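Alternansucrase (Leuconostoc mesenteroides, PDB 6HVG) belongs to glycoside hydrolase family 70, pairing a catalytic domain of the TIM-barrel clan with choline-binding-type repeats. Local coordinates at residues A[745-750]-A[818-823]; A[1045-1050]-A[1081-1086]. All coordinates share one frame; numbering follows the deposited sequence.

Contact 1 of 2, residues A[745-750]-A[818-823]; sequences NYSFVR and KDTVPR
Two neighbouring parallel strands of the barrel sheet pair here, with Y746 set beside V821 and S747 beside P822. The backbone bonds run in an unbroken series. V821 N gives its hydrogen to N745 O at 2.8 Å. V821 O takes the amide of S747, and S747 O takes R823 N at 2.7 Å. The start of the pair is fastened by side chains. T820 OG1 donates to N745 OD1 at 2.8 Å, coming from above the amide plane, 43° out of it. N745 ND2 reaches back to D819 O at 3.1 Å. The two bonds are consistent with the modelled orientation of the amide. S747 OG lies 2.7 Å from T820 OG1.

The sheet belongs to the TIM barrel of family 70. S747 faces outward onto L814 of helix 807-814, while Y746, V821 and R823 face the barrel interior. There R823 runs alongside two rings. Its chain starts with CG anti to the backbone N and bends at chi3 (67°), which lays the guanidinium beside both. Y746 CE2 stands over the centre of the guanidinium face, 3.7 Å from R823 CZ, with the two planes 59° apart. R823 NH2 lies over one face of the F748 ring, toward its rim, 3.5 Å from F748 CD1. R823 has its salt-bridge partner in E1083, and Y746 OH binds L658 O. R823 NE donates to a water at 2.7 Å, and that water donates to R750 O. A second water accepts from V749 N and donates to R823 O.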
ATOM      1  N   ASN A 745      21.838 -16.943  -9.028  1.00 43.86           N
ATOM      2  CA  ASN A 745      20.496 -16.421  -8.807  1.00 42.70           C
ATOM      3  C   ASN A 745      19.359 -17.428  -8.972  1.00 41.70           C
ATOM      4  O   ASN A 745      19.508 -18.421  -9.658  1.00 39.76           O
ATOM      5  CB  ASN A 745      20.250 -15.290  -9.788  1.00 42.71           C
ATOM      6  CG  ASN A 745      20.088 -15.781 -11.212  1.00 44.40           C
ATOM      7  OD1 ASN A 745      18.980 -15.959 -11.709  1.00 42.22           O
ATOM      8  ND2 ASN A 745      21.202 -16.021 -11.865  1.00 46.18           N
ATOM      9  N   TYR A 746      18.217 -17.130  -8.354  1.00 41.50           N
ATOM     10  CA  TYR A 746      16.955 -17.819  -8.661  1.00 41.49           C
ATOM     11  C   TYR A 746      16.048 -16.891  -9.437  1.00 42.08           C
ATOM     12  O   TYR A 746      16.200 -15.686  -9.360  1.00 40.51           O
ATOM     13  CB  TYR A 746      16.259 -18.322  -7.403  1.00 40.79           C
ATOM     14  CG  TYR A 746      15.528 -17.298  -6.568  1.00 41.11           C
ATOM     15  CD1 TYR A 746      16.201 -16.485  -5.666  1.00 42.37           C
ATOM     16  CD2 TYR A 746      14.152 -17.167  -6.655  1.00 41.40           C
ATOM     17  CE1 TYR A 746      15.521 -15.547  -4.887  1.00 43.41           C
ATOM     18  CE2 TYR A 746      13.461 -16.249  -5.885  1.00 41.34           C
ATOM     19  CZ  TYR A 746      14.146 -15.443  -4.989  1.00 43.04           C
ATOM     20  OH  TYR A 746      13.449 -14.531  -4.212  1.00 40.78           O
ATOM     21  N   SER A 747      15.137 -17.447 -10.225  1.00 45.30           N
ATOM     22  CA  SER A 747      14.251 -16.627 -11.062  1.00 45.50           C
ATOM     23  C   SER A 747      12.888 -17.234 -11.132  1.00 44.31           C
ATOM     24  O   SER A 747      12.744 -18.442 -10.991  1.00 46.71           O
ATOM     25  CB  SER A 747      14.824 -16.464 -12.490  1.00 45.99           C
ATOM     26  OG  SER A 747      15.185 -17.701 -13.066  1.00 42.17           O
ATOM     27  N   PHE A 748      11.886 -16.398 -11.371  1.00 45.28           N
ATOM     28  CA  PHE A 748      10.511 -16.877 -11.435  1.00 47.99           C
ATOM     29  C   PHE A 748       9.668 -16.048 -12.368  1.00 47.18           C
ATOM     30  O   PHE A 748      10.048 -14.960 -12.737  1.00 43.01           O
ATOM     31  CB  PHE A 748       9.883 -16.871 -10.042  1.00 49.69           C
ATOM     32  CG  PHE A 748       9.928 -15.536  -9.361  1.00 52.58           C
ATOM     33  CD1 PHE A 748      11.009 -15.179  -8.560  1.00 55.09           C
ATOM     34  CD2 PHE A 748       8.893 -14.643  -9.504  1.00 54.35           C
ATOM     35  CE1 PHE A 748      11.069 -13.955  -7.931  1.00 52.26           C
ATOM     36  CE2 PHE A 748       8.938 -13.416  -8.870  1.00 54.43           C
ATOM     37  CZ  PHE A 748      10.027 -13.071  -8.087  1.00 54.25           C
ATOM     38  N   VAL A 749       8.515 -16.600 -12.741  1.00 51.95           N
ATOM     39  CA  VAL A 749       7.511 -15.892 -13.532  1.00 50.10           C
ATOM     40  C   VAL A 749       6.472 -15.275 -12.609  1.00 49.05           C
ATOM     41  O   VAL A 749       6.079 -14.134 -12.792  1.00 53.32           O
ATOM     42  CB  VAL A 749       6.816 -16.835 -14.516  1.00 51.09           C
ATOM     43  CG1 VAL A 749       5.775 -16.088 -15.333  1.00 50.91           C
ATOM     44  CG2 VAL A 749       7.857 -17.475 -15.441  1.00 53.06           C
ATOM     45  N   ARG A 750       6.032 -16.034 -11.612  1.00 47.60           N
ATOM     46  CA  ARG A 750       5.085 -15.534 -10.610  1.00 45.83           C
ATOM     47  C   ARG A 750       5.479 -16.031  -9.243  1.00 43.56           C
ATOM     48  O   ARG A 750       6.278 -16.948  -9.120  1.00 44.94           O
ATOM     49  CB  ARG A 750       3.634 -15.981 -10.917  1.00 47.78           C
ATOM     50  CG  ARG A 750       3.093 -15.417 -12.214  1.00 50.27           C
ATOM     51  CD  ARG A 750       1.590 -15.227 -12.181  1.00 50.78           C
ATOM     52  NE  ARG A 750       0.895 -16.500 -12.018  1.00 49.10           N
ATOM     53  CZ  ARG A 750      -0.001 -16.779 -11.084  1.00 49.92           C
ATOM     54  NH1 ARG A 750      -0.370 -15.887 -10.179  1.00 46.28           N
ATOM     55  NH2 ARG A 750      -0.537 -17.983 -11.060  1.00 54.96           N
ATOM     56  N   LYS A 818      20.192 -20.979 -18.999  1.00 44.95           N
ATOM     57  CA  LYS A 818      21.434 -21.265 -18.311  1.00 46.81           C
ATOM     58  C   LYS A 818      21.709 -20.222 -17.202  1.00 46.98           C
ATOM     59  O   LYS A 818      21.231 -19.085 -17.251  1.00 48.10           O
ATOM     60  CB  LYS A 818      22.586 -21.268 -19.317  1.00 49.10           C
ATOM     61  CG  LYS A 818      23.945 -21.684 -18.771  1.00 50.70           C
ATOM     62  CD  LYS A 818      24.983 -21.754 -19.881  1.00 51.89           C
ATOM     63  CE  LYS A 818      26.397 -21.570 -19.358  1.00 54.94           C
ATOM     64  NZ  LYS A 818      26.798 -22.609 -18.374  1.00 57.42           N
ATOM     65  N   ASP A 819      22.470 -20.633 -16.196  1.00 47.42           N
ATOM     66  CA  ASP A 819      22.893 -19.772 -15.091  1.00 46.50           C
ATOM     67  C   ASP A 819      21.701 -19.172 -14.331  1.00 44.96           C
ATOM     68  O   ASP A 819      21.574 -17.955 -14.211  1.00 47.04           O
ATOM     69  CB  ASP A 819      23.852 -18.672 -15.589  1.00 47.36           C
ATOM     70  CG  ASP A 819      25.239 -19.196 -15.920  1.00 50.40           C
ATOM     71  OD1 ASP A 819      25.756 -20.061 -15.171  1.00 55.14           O
ATOM     72  OD2 ASP A 819      25.839 -18.723 -16.924  1.00 52.71           O
ATOM     73  N   THR A 820      20.836 -20.041 -13.834  1.00 43.39           N
ATOM     74  CA  THR A 820      19.786 -19.668 -12.888  1.00 43.16           C
ATOM     75  C   THR A 820      19.271 -20.922 -12.177  1.00 42.13           C
ATOM     76  O   THR A 820      19.323 -22.015 -12.755  1.00 48.30           O
ATOM     77  CB  THR A 820      18.591 -18.960 -13.591  1.00 42.74           C
ATOM     78  OG1 THR A 820      17.774 -18.295 -12.619  1.00 44.23           O
ATOM     79  CG2 THR A 820      17.716 -19.937 -14.350  1.00 42.65           C
ATOM     80  N   VAL A 821      18.772 -20.763 -10.954  1.00 37.92           N
ATOM     81  CA  VAL A 821      17.929 -21.770 -10.345  1.00 37.78           C
ATOM     82  C   VAL A 821      16.481 -21.343 -10.532  1.00 39.67           C
ATOM     83  O   VAL A 821      16.015 -20.421  -9.872  1.00 41.25           O
ATOM     84  CB  VAL A 821      18.189 -21.910  -8.847  1.00 38.73           C
ATOM     85  CG1 VAL A 821      17.198 -22.909  -8.245  1.00 40.22           C
ATOM     86  CG2 VAL A 821      19.634 -22.307  -8.549  1.00 37.21           C
ATOM     87  N   PRO A 822      15.753 -21.972 -11.456  1.00 43.10           N
ATOM     88  CA  PRO A 822      14.364 -21.529 -11.635  1.00 43.91           C
ATOM     89  C   PRO A 822      13.473 -21.877 -10.450  1.00 44.78           C
ATOM     90  O   PRO A 822      13.732 -22.850  -9.759  1.00 47.98           O
ATOM     91  CB  PRO A 822      13.913 -22.271 -12.885  1.00 44.63           C
ATOM     92  CG  PRO A 822      14.798 -23.463 -12.944  1.00 45.79           C
ATOM     93  CD  PRO A 822      16.127 -23.015 -12.416  1.00 44.29           C
ATOM     94  N   ARG A 823      12.463 -21.050 -10.199  1.00 45.66           N
ATOM     95  CA  ARG A 823      11.450 -21.353  -9.207  1.00 44.76           C
ATOM     96  C   ARG A 823      10.064 -21.424  -9.833  1.00 44.07           C
ATOM     97  O   ARG A 823       9.685 -20.567 -10.638  1.00 42.84           O
ATOM     98  CB  ARG A 823      11.440 -20.332  -8.088  1.00 45.13           C
ATOM     99  CG  ARG A 823      10.566 -20.788  -6.929  1.00 48.41           C
ATOM    100  CD  ARG A 823      10.672 -19.859  -5.734  1.00 50.45           C
ATOM    101  NE  ARG A 823      10.111 -18.560  -6.039  1.00 52.10           N
ATOM    102  CZ  ARG A 823      10.029 -17.560  -5.180  1.00 56.01           C
ATOM    103  NH1 ARG A 823      10.461 -17.719  -3.938  1.00 59.78           N
ATOM    104  NH2 ARG A 823       9.511 -16.402  -5.584  1.00 58.84           N
TER
HETATM  105  O   HOH W   1       7.515 -18.992 -11.581  1.00 46.37           O
HETATM  106  O   HOH W   2       8.081 -18.473  -7.839  1.00 50.47           O

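Contact 2 of 2, residues A[1045-1050]-A[1081-1086]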
ATOM      1  N   ILE A1045      13.574 -24.978  -7.575  1.00 39.61           N
ATOM      2  CA  ILE A1045      12.818 -24.723  -6.351  1.00 39.70           C
ATOM      3  C   ILE A1045      11.344 -24.707  -6.678  1.00 39.80           C
ATOM      4  O   ILE A1045      10.947 -24.175  -7.705  1.00 43.52           O
ATOM      5  CB  ILE A1045      13.177 -23.367  -5.732  1.00 38.98           C
ATOM      6  CG1 ILE A1045      14.675 -23.277  -5.466  1.00 40.53           C
ATOM      7  CG2 ILE A1045      12.435 -23.168  -4.425  1.00 37.94           C
ATOM      8  CD1 ILE A1045      15.147 -21.887  -5.154  1.00 39.58           C
ATOM      9  N   TYR A1046      10.540 -25.290  -5.815  1.00 39.94           N
ATOM     10  CA  TYR A1046       9.108 -25.237  -5.973  1.00 43.81           C
ATOM     11  C   TYR A1046       8.570 -24.440  -4.818  1.00 46.11           C
ATOM     12  O   TYR A1046       8.735 -24.828  -3.657  1.00 43.54           O
ATOM     13  CB  TYR A1046       8.525 -26.634  -5.965  1.00 45.67           C
ATOM     14  CG  TYR A1046       7.031 -26.731  -6.090  1.00 46.71           C
ATOM     15  CD1 TYR A1046       6.391 -26.389  -7.265  1.00 48.61           C
ATOM     16  CD2 TYR A1046       6.261 -27.202  -5.045  1.00 49.56           C
ATOM     17  CE1 TYR A1046       5.018 -26.497  -7.395  1.00 49.04           C
ATOM     18  CE2 TYR A1046       4.889 -27.325  -5.170  1.00 52.70           C
ATOM     19  CZ  TYR A1046       4.272 -26.965  -6.346  1.00 50.84           C
ATOM     20  OH  TYR A1046       2.910 -27.090  -6.454  1.00 53.69           O
ATOM     21  N   GLU A1047       7.960 -23.306  -5.141  1.00 48.08           N
ATOM     22  CA  GLU A1047       7.301 -22.495  -4.140  1.00 47.95           C
ATOM     23  C   GLU A1047       5.915 -23.053  -4.024  1.00 46.12           C
ATOM     24  O   GLU A1047       5.063 -22.787  -4.882  1.00 47.37           O
ATOM     25  CB  GLU A1047       7.262 -21.079  -4.639  1.00 50.48           C
ATOM     26  CG  GLU A1047       6.701 -20.103  -3.632  1.00 55.96           C
ATOM     27  CD  GLU A1047       6.441 -18.755  -4.270  1.00 56.87           C
ATOM     28  OE1 GLU A1047       6.188 -18.731  -5.485  1.00 55.07           O
ATOM     29  OE2 GLU A1047       6.511 -17.731  -3.574  1.00 61.17           O
ATOM     30  N   GLY A1048       5.678 -23.842  -2.980  1.00 45.60           N
ATOM     31  CA  GLY A1048       4.513 -24.743  -2.943  1.00 48.47           C
ATOM     32  C   GLY A1048       3.367 -24.335  -2.019  1.00 48.02           C
ATOM     33  O   GLY A1048       3.003 -25.090  -1.145  1.00 50.03           O
ATOM     34  N   PHE A1049       2.853 -23.128  -2.180  1.00 47.29           N
ATOM     35  CA  PHE A1049       1.732 -22.672  -1.429  1.00 45.73           C
ATOM     36  C   PHE A1049       1.254 -21.444  -2.116  1.00 44.62           C
ATOM     37  O   PHE A1049       1.952 -20.854  -2.920  1.00 41.28           O
ATOM     38  CB  PHE A1049       2.123 -22.342   0.014  1.00 49.13           C
ATOM     39  CG  PHE A1049       2.977 -21.126   0.149  1.00 51.44           C
ATOM     40  CD1 PHE A1049       4.343 -21.185  -0.086  1.00 50.22           C
ATOM     41  CD2 PHE A1049       2.409 -19.907   0.538  1.00 49.54           C
ATOM     42  CE1 PHE A1049       5.130 -20.061   0.027  1.00 52.05           C
ATOM     43  CE2 PHE A1049       3.195 -18.806   0.684  1.00 50.96           C
ATOM     44  CZ  PHE A1049       4.558 -18.868   0.424  1.00 54.28           C
ATOM     45  N   SER A1050       0.038 -21.067  -1.783  1.00 51.47           N
ATOM     46  CA  SER A1050      -0.567 -19.821  -2.236  1.00 51.37           C
ATOM     47  C   SER A1050      -1.172 -19.140  -1.024  1.00 50.89           C
ATOM     48  O   SER A1050      -1.728 -19.816  -0.153  1.00 49.31           O
ATOM     49  CB  SER A1050      -1.645 -20.144  -3.232  1.00 51.79           C
ATOM     50  OG  SER A1050      -2.591 -19.105  -3.324  1.00 55.23           O
ATOM     51  N   SER A1081      14.548 -28.596  -4.248  1.00 45.76           N
ATOM     52  CA  SER A1081      14.154 -27.942  -2.984  1.00 44.42           C
ATOM     53  C   SER A1081      12.696 -27.477  -2.958  1.00 42.92           C
ATOM     54  O   SER A1081      12.207 -26.883  -3.905  1.00 45.51           O
ATOM     55  CB  SER A1081      15.055 -26.761  -2.685  1.00 46.35           C
ATOM     56  OG  SER A1081      14.865 -26.342  -1.341  1.00 47.06           O
ATOM     57  N   PHE A1082      12.013 -27.752  -1.854  1.00 43.59           N
ATOM     58  CA  PHE A1082      10.607 -27.433  -1.683  1.00 43.33           C
ATOM     59  C   PHE A1082      10.479 -26.234  -0.757  1.00 44.80           C
ATOM     60  O   PHE A1082      10.809 -26.312   0.430  1.00 48.49           O
ATOM     61  CB  PHE A1082       9.864 -28.611  -1.080  1.00 44.15           C
ATOM     62  CG  PHE A1082       8.373 -28.592  -1.345  1.00 46.53           C
ATOM     63  CD1 PHE A1082       7.538 -27.739  -0.639  1.00 46.11           C
ATOM     64  CD2 PHE A1082       7.812 -29.434  -2.291  1.00 45.58           C
ATOM     65  CE1 PHE A1082       6.186 -27.728  -0.887  1.00 48.07           C
ATOM     66  CE2 PHE A1082       6.458 -29.432  -2.535  1.00 47.25           C
ATOM     67  CZ  PHE A1082       5.643 -28.584  -1.833  1.00 48.60           C
ATOM     68  N   GLU A1083      10.033 -25.112  -1.301  1.00 44.63           N
ATOM     69  CA  GLU A1083       9.823 -23.917  -0.493  1.00 44.75           C
ATOM     70  C   GLU A1083       8.443 -24.015   0.090  1.00 42.71           C
ATOM     71  O   GLU A1083       7.449 -23.882  -0.621  1.00 41.03           O
ATOM     72  CB  GLU A1083       9.978 -22.638  -1.322  1.00 46.88           C
ATOM     73  CG  GLU A1083      10.072 -21.380  -0.492  1.00 48.74           C
ATOM     74  CD  GLU A1083       9.806 -20.117  -1.298  1.00 53.49           C
ATOM     75  OE1 GLU A1083      10.347 -19.991  -2.422  1.00 54.75           O
ATOM     76  OE2 GLU A1083       9.032 -19.249  -0.810  1.00 54.28           O
ATOM     77  N   LEU A1084       8.393 -24.289   1.393  1.00 44.92           N
ATOM     78  CA  LEU A1084       7.136 -24.397   2.148  1.00 45.00           C
ATOM     79  C   LEU A1084       6.720 -23.026   2.644  1.00 43.78           C
ATOM     80  O   LEU A1084       7.564 -22.196   2.950  1.00 42.50           O
ATOM     81  CB  LEU A1084       7.312 -25.319   3.358  1.00 45.69           C
ATOM     82  CG  LEU A1084       7.531 -26.799   3.067  1.00 49.02           C
ATOM     83  CD1 LEU A1084       8.519 -27.401   4.023  1.00 51.58           C
ATOM     84  CD2 LEU A1084       6.231 -27.575   3.123  1.00 52.93           C
ATOM     85  N   ALA A1085       5.420 -22.820   2.775  1.00 46.24           N
ATOM     86  CA  ALA A1085       4.886 -21.609   3.368  1.00 46.58           C
ATOM     87  C   ALA A1085       5.466 -21.403   4.772  1.00 45.05           C
ATOM     88  O   ALA A1085       5.995 -22.349   5.372  1.00 42.51           O
ATOM     89  CB  ALA A1085       3.380 -21.687   3.448  1.00 47.37           C
ATOM     90  N   PRO A1086       5.405 -20.158   5.284  1.00 44.06           N
ATOM     91  CA  PRO A1086       5.804 -19.903   6.663  1.00 44.96           C
ATOM     92  C   PRO A1086       4.859 -20.608   7.610  1.00 47.60           C
ATOM     93  O   PRO A1086       3.635 -20.445   7.501  1.00 49.20           O
ATOM     94  CB  PRO A1086       5.661 -18.393   6.801  1.00 45.30           C
ATOM     95  CG  PRO A1086       4.675 -18.014   5.742  1.00 45.47           C
ATOM     96  CD  PRO A1086       5.011 -18.920   4.601  1.00 44.54           C
TER
HETATM   97  O   HOH W   3       3.938 -25.222   1.895  1.00 58.65           O
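Y1046 and F1082 form an offset edge-to-face pair on the outer side of the parallel strand pair 1045-1047 and 1081-1083, with the CD2-CE2 edge of Y1046 toward the F1082 face. The centroids are 5.1 Å apart and the planes 66° apart. F1074 of helix 1063-1075, the helix of this beta-alpha-beta unit of the barrel, stacks on Y1046 and meets F1082 edge to face.

The strand part is closely knit. S1081 O accepts a hydrogen bond from Y1046 N. Y1046 O accepts one from E1083 N at 2.7 Å. E1083 O accepts one from G1048 N, and this bond is nearly straight. Beyond G1048 the backbones draw apart. A water bridges them there, accepting from A1085 N and donating to G1048 O at 3.2 Å. F1049 packs at this end, with CG between the backbone N and the carbonyl carbon (chi1 70°). This sets the ring against A1085, whose CB sits over one face, 3.6 Å from the centroid of the F1049 ring, in a CH-pi contact.

On the inner side E1047 and E1083 extend side by side. Their OE2 atoms are 4.0 Å apart, E1047 OE2 to E1083 OE2. E1083 is already paired with R823, and E1047 OE2 has a hydrogen bond with H752 ND1. These partners probably offset the repulsion between two buried carboxylates.

In the fold
Contacts 1 and 2 are successive strand pairs of one parallel barrel sheet, because strand 821-825 lies next to strand 1045-1047. Their centres are about 14 Å apart. The backbone seam is probably carried on by a hydrogen bond from I1045 N to P822 O, 3.1 Å. Inside the barrel, V821 CG1 packs on I1045 CG1 at 3.8 Å. A side-chain tie is the salt bridge of R823 NH1 with E1083 OE1, 2.7 Å, which passes over strand 1045-1047. In TIM-barrel enzymes the active site lies at the C-terminal ends of such strands. The residues following strands 745-747 and 1045-1047 probably lie at that end. The calcium ligands E575, D581, N625 and D1159 belong to neither contact.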